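Side-chain contacts in cystalysin (Treponema denticola, PDB 1C7N), which binds pyridoxal-5'-phosphate and belongs to the class I and II aminotransferase family: residues I250-N254 with P255-E259; S377-Q380 with E381-R385. One frame throughout, in Å; residues are numbered along the deposited sequence.

Contact 1. Residues I250-N254 with P255-E259; sequences IIIKN and PDIRE
Pro255, the first residue of the helix that runs on to 267, sets its ring CD 3.3 Å from Lys253 O, and the side chain of Asn254 crosses the proline at about a right angle. Asp256 follows, its CB brushing Asn254 OD1 as the amide swings over the start of the first turn. The same oxygen accepts from Ile257 N at 2.8 Å, the donor lying in the plane of the amide carbonyl and on a lone pair. Asn254 is thus the N-cap of helix 255-267. Its CG stands anti to the backbone N (chi1 -174°), which turns OD1 forward over the backbone N-H groups that open the helix. This cap sits where the chain leaves strand 248-251, which runs between antiparallel neighbours 92-95 and 230-234 in the central mixed sheet, as in the large domain of PLP-dependent aminotransferase-like proteins. On the inner side Ile257 presses its CG2 branch against Ile252 CG2 at 3.6 Å, and it also reaches Ile231 of the sheet and Phe109 of helix 98-109. Arg258 bonds back through both backbone and side chain. Its backbone N donates to Asn254 O (2.7 Å), an i to i+4 bond, while its side chain, bent at chi3 (64°), folds back toward the strand end. There NH1 gives a fairly straight bond (N-H...O 158°) to Ile252 O at 2.8 Å, with that oxygen in the guanidinium plane, and a weak one to Lys253 O at 2.9 Å. Pro255 CA lies over one face of the guanidinium, toward its rim, and the CB of Arg258 packs 3.7 Å from Ile252 CG2.

Contact 2. Residues S377-Q380 with E381-R385; sequences SVIQ and ESLER
Glu381 lays its side chain back along the preceding turn, where CG comes within 3.3 Å of Ser377 O. The backbone beneath it makes the ordinary helical bond, Glu381 N to Ser377 O at 3.0 Å. With CG anti to the carbonyl carbon (chi1 -78°) and the chain extended beyond it, the carboxylate passes beside Ser377, and OE1 ends in a salt bridge to Lys8.

Gln380, one position earlier, leaves the backbone pointing away from the turn that follows, then bends at chi2 (-84°) so that OE1 lies 4.2 Å from Leu383 CD1. The side chain also touches Ile305 of helix 289-313. Its backbone takes part too: Gln380 O accepts from Glu384 N at 3.0 Å, and CB of Glu384 rests against that same oxygen.

Leu383 supplies the apolar side. Leu383 and Ile379 run alongside each other off the same face of the helix, and CD1 of Leu383 meets Ile379 CG2 at 3.9 Å. CG of Leu383 also sits just 3.1 Å from Ile379 O, the acceptor of its own backbone N. Together the pair faces helix 289-313, Ile379 on Asn302 and Leu383 on Ile305 and Phe309.

Ser382 grips one oxygen twice. Its N (3.1 Å) and its OG (3.0 Å) both donate to Val378 O, from opposite faces of the carbonyl plane, a common way for a serine in a helix to satisfy its hydroxyl, here a buried one. With Val378, Ile379, Ser382 and Leu383 buried and Ser377 and Gln380 exposed, the pattern is that of an amphipathic alpha-helix, 376-393, laid against a long neighbouring helix.

How the contacts relate
The two contacts lie on opposite sides of the chain's centre, with centres 45 Å apart and nearest atoms about 29 Å apart, so they do not touch. Contact 1 comes first along the chain, at the passage from strand 248-251 of the seven-stranded mixed sheet into helix 255-267. Contact 2 follows near the C-terminal end, within helix 376-393, which packs on helix 289-313 and is the next element after strand 367-371 of the small antiparallel sheet. They share no helix, strand or sheet, although both lie within the aminotransferase-like part of the chain. Each is a local feature of its own part of the fold: a helix start beside the large sheet, and a helix turn in the C-terminal region.

Contact 1. Residues I250-N254 with P255-E259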
# COMPACT_ATOMS: atom_id res chain seq x y z
N ILE A 250 -2.67 -0.82 13.14
CA ILE A 250 -2.77 0.38 13.96
C ILE A 250 -3.94 0.17 14.91
O ILE A 250 -5.07 -0.04 14.47
CB ILE A 250 -3.03 1.62 13.08
CG1 ILE A 250 -2.16 1.56 11.82
CG2 ILE A 250 -2.68 2.89 13.85
CD1 ILE A 250 -0.65 1.53 12.11
N ILE A 251 -3.65 0.21 16.21
CA ILE A 251 -4.69 -0.02 17.22
C ILE A 251 -5.24 1.27 17.80
O ILE A 251 -4.49 2.08 18.37
CB ILE A 251 -4.14 -0.90 18.36
CG1 ILE A 251 -3.43 -2.12 17.79
CG2 ILE A 251 -5.28 -1.35 19.27
CD1 ILE A 251 -4.29 -2.96 16.85
N ILE A 252 -6.55 1.45 17.66
CA ILE A 252 -7.23 2.65 18.16
C ILE A 252 -8.52 2.27 18.88
O ILE A 252 -9.50 1.87 18.25
CB ILE A 252 -7.57 3.61 17.00
CG1 ILE A 252 -6.32 3.84 16.14
CG2 ILE A 252 -8.07 4.94 17.55
CD1 ILE A 252 -6.59 4.65 14.90
N LYS A 253 -8.51 2.39 20.20
CA LYS A 253 -9.67 2.06 21.03
C LYS A 253 -10.88 2.98 20.86
O LYS A 253 -12.01 2.52 20.72
CB LYS A 253 -9.27 2.06 22.51
CG LYS A 253 -10.43 1.88 23.47
CD LYS A 253 -10.01 2.19 24.90
CE LYS A 253 -11.11 1.86 25.89
NZ LYS A 253 -10.82 2.35 27.27
N ASN A 254 -10.63 4.29 20.87
CA ASN A 254 -11.71 5.27 20.74
C ASN A 254 -12.36 5.28 19.37
O ASN A 254 -11.71 5.54 18.36
CB ASN A 254 -11.19 6.67 21.08
CG ASN A 254 -12.30 7.70 21.11
OD1 ASN A 254 -12.65 8.29 20.09
ND2 ASN A 254 -12.87 7.91 22.29
N PRO A 255 -13.68 5.02 19.31
CA PRO A 255 -14.44 5.00 18.06
C PRO A 255 -14.35 6.30 17.27
O PRO A 255 -14.27 6.28 16.04
CB PRO A 255 -15.86 4.70 18.53
CG PRO A 255 -15.64 3.86 19.74
CD PRO A 255 -14.54 4.62 20.44
N ASP A 256 -14.36 7.43 17.97
CA ASP A 256 -14.27 8.73 17.32
C ASP A 256 -12.91 8.92 16.67
O ASP A 256 -12.82 9.33 15.52
CB ASP A 256 -14.53 9.84 18.34
CG ASP A 256 -16.00 10.04 18.63
OD1 ASP A 256 -16.69 9.03 18.93
OD2 ASP A 256 -16.47 11.19 18.57
N ILE A 257 -11.85 8.64 17.42
CA ILE A 257 -10.50 8.78 16.89
C ILE A 257 -10.27 7.75 15.79
O ILE A 257 -9.69 8.06 14.75
CB ILE A 257 -9.44 8.57 17.99
CG1 ILE A 257 -9.51 9.71 19.01
CG2 ILE A 257 -8.06 8.50 17.37
CD1 ILE A 257 -8.60 9.52 20.22
N ARG A 258 -10.73 6.52 16.02
CA ARG A 258 -10.57 5.46 15.05
C ARG A 258 -11.23 5.82 13.72
O ARG A 258 -10.63 5.67 12.66
CB ARG A 258 -11.16 4.15 15.58
CG ARG A 258 -10.92 2.94 14.69
CD ARG A 258 -11.23 1.63 15.41
NE ARG A 258 -12.65 1.50 15.76
CZ ARG A 258 -13.10 1.37 17.01
NH1 ARG A 258 -12.26 1.35 18.03
NH2 ARG A 258 -14.40 1.23 17.23
N GLU A 259 -12.47 6.30 13.79
CA GLU A 259 -13.20 6.67 12.59
C GLU A 259 -12.61 7.87 11.87
O GLU A 259 -12.76 8.01 10.66
CB GLU A 259 -14.68 6.89 12.93
CG GLU A 259 -15.43 5.58 13.17
CD GLU A 259 -16.80 5.77 13.80
OE1 GLU A 259 -17.57 6.64 13.34
OE2 GLU A 259 -17.11 5.03 14.76

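Contact 2. Residues S377-Q380 with E381-R385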
# COMPACT_ATOMS: atom_id res chain seq x y z
N SER A 377 29.23 -14.05 11.54
CA SER A 377 30.43 -14.03 10.71
C SER A 377 30.48 -12.76 9.87
O SER A 377 31.56 -12.21 9.63
CB SER A 377 30.46 -15.24 9.78
OG SER A 377 29.36 -15.22 8.88
N VAL A 378 29.31 -12.30 9.43
CA VAL A 378 29.23 -11.09 8.62
C VAL A 378 29.58 -9.87 9.46
O VAL A 378 30.27 -8.97 8.99
CB VAL A 378 27.83 -10.91 8.00
CG1 VAL A 378 27.71 -9.53 7.37
CG2 VAL A 378 27.58 -11.98 6.95
N ILE A 379 29.10 -9.85 10.70
CA ILE A 379 29.39 -8.75 11.61
C ILE A 379 30.90 -8.71 11.87
O ILE A 379 31.51 -7.64 11.92
CB ILE A 379 28.65 -8.92 12.97
CG1 ILE A 379 27.13 -8.93 12.74
CG2 ILE A 379 29.02 -7.77 13.91
CD1 ILE A 379 26.56 -7.65 12.16
N GLN A 380 31.50 -9.89 12.03
CA GLN A 380 32.94 -10.01 12.28
C GLN A 380 33.77 -9.52 11.10
O GLN A 380 34.78 -8.84 11.28
CB GLN A 380 33.29 -11.47 12.59
CG GLN A 380 32.68 -11.98 13.88
CD GLN A 380 33.52 -11.63 15.10
OE1 GLN A 380 34.04 -10.51 15.21
NE2 GLN A 380 33.65 -12.57 16.02
N GLU A 381 33.34 -9.87 9.89
CA GLU A 381 34.04 -9.43 8.67
C GLU A 381 34.07 -7.91 8.62
O GLU A 381 35.10 -7.30 8.33
CB GLU A 381 33.31 -9.94 7.42
CG GLU A 381 33.54 -11.39 7.08
CD GLU A 381 32.59 -11.87 5.98
OE1 GLU A 381 32.31 -11.08 5.06
OE2 GLU A 381 32.14 -13.04 6.05
N SER A 382 32.92 -7.31 8.91
CA SER A 382 32.77 -5.87 8.89
C SER A 382 33.64 -5.18 9.93
O SER A 382 34.30 -4.18 9.64
CB SER A 382 31.30 -5.49 9.11
OG SER A 382 30.46 -6.12 8.16
N LEU A 383 33.64 -5.71 11.15
CA LEU A 383 34.44 -5.13 12.22
C LEU A 383 35.92 -5.21 11.92
O LEU A 383 36.68 -4.31 12.28
CB LEU A 383 34.14 -5.83 13.55
CG LEU A 383 32.70 -5.67 14.05
CD1 LEU A 383 32.46 -6.57 15.25
CD2 LEU A 383 32.44 -4.21 14.40
N GLU A 384 36.35 -6.27 11.25
CA GLU A 384 37.76 -6.41 10.91
C GLU A 384 38.16 -5.39 9.84
O GLU A 384 39.29 -4.91 9.84
CB GLU A 384 38.08 -7.84 10.46
CG GLU A 384 39.56 -8.09 10.14
CD GLU A 384 40.51 -7.51 11.18
OE1 GLU A 384 40.19 -7.54 12.38
OE2 GLU A 384 41.60 -7.04 10.80
N ARG A 385 37.25 -5.07 8.93
CA ARG A 385 37.54 -4.06 7.90
C ARG A 385 37.71 -2.72 8.62
O ARG A 385 38.61 -1.94 8.30
CB ARG A 385 36.39 -3.91 6.91
CG ARG A 385 36.46 -4.82 5.71
CD ARG A 385 35.76 -4.17 4.53
NE ARG A 385 34.35 -3.86 4.81
CZ ARG A 385 33.42 -4.79 5.02
NH1 ARG A 385 33.74 -6.08 4.99
NH2 ARG A 385 32.16 -4.42 5.24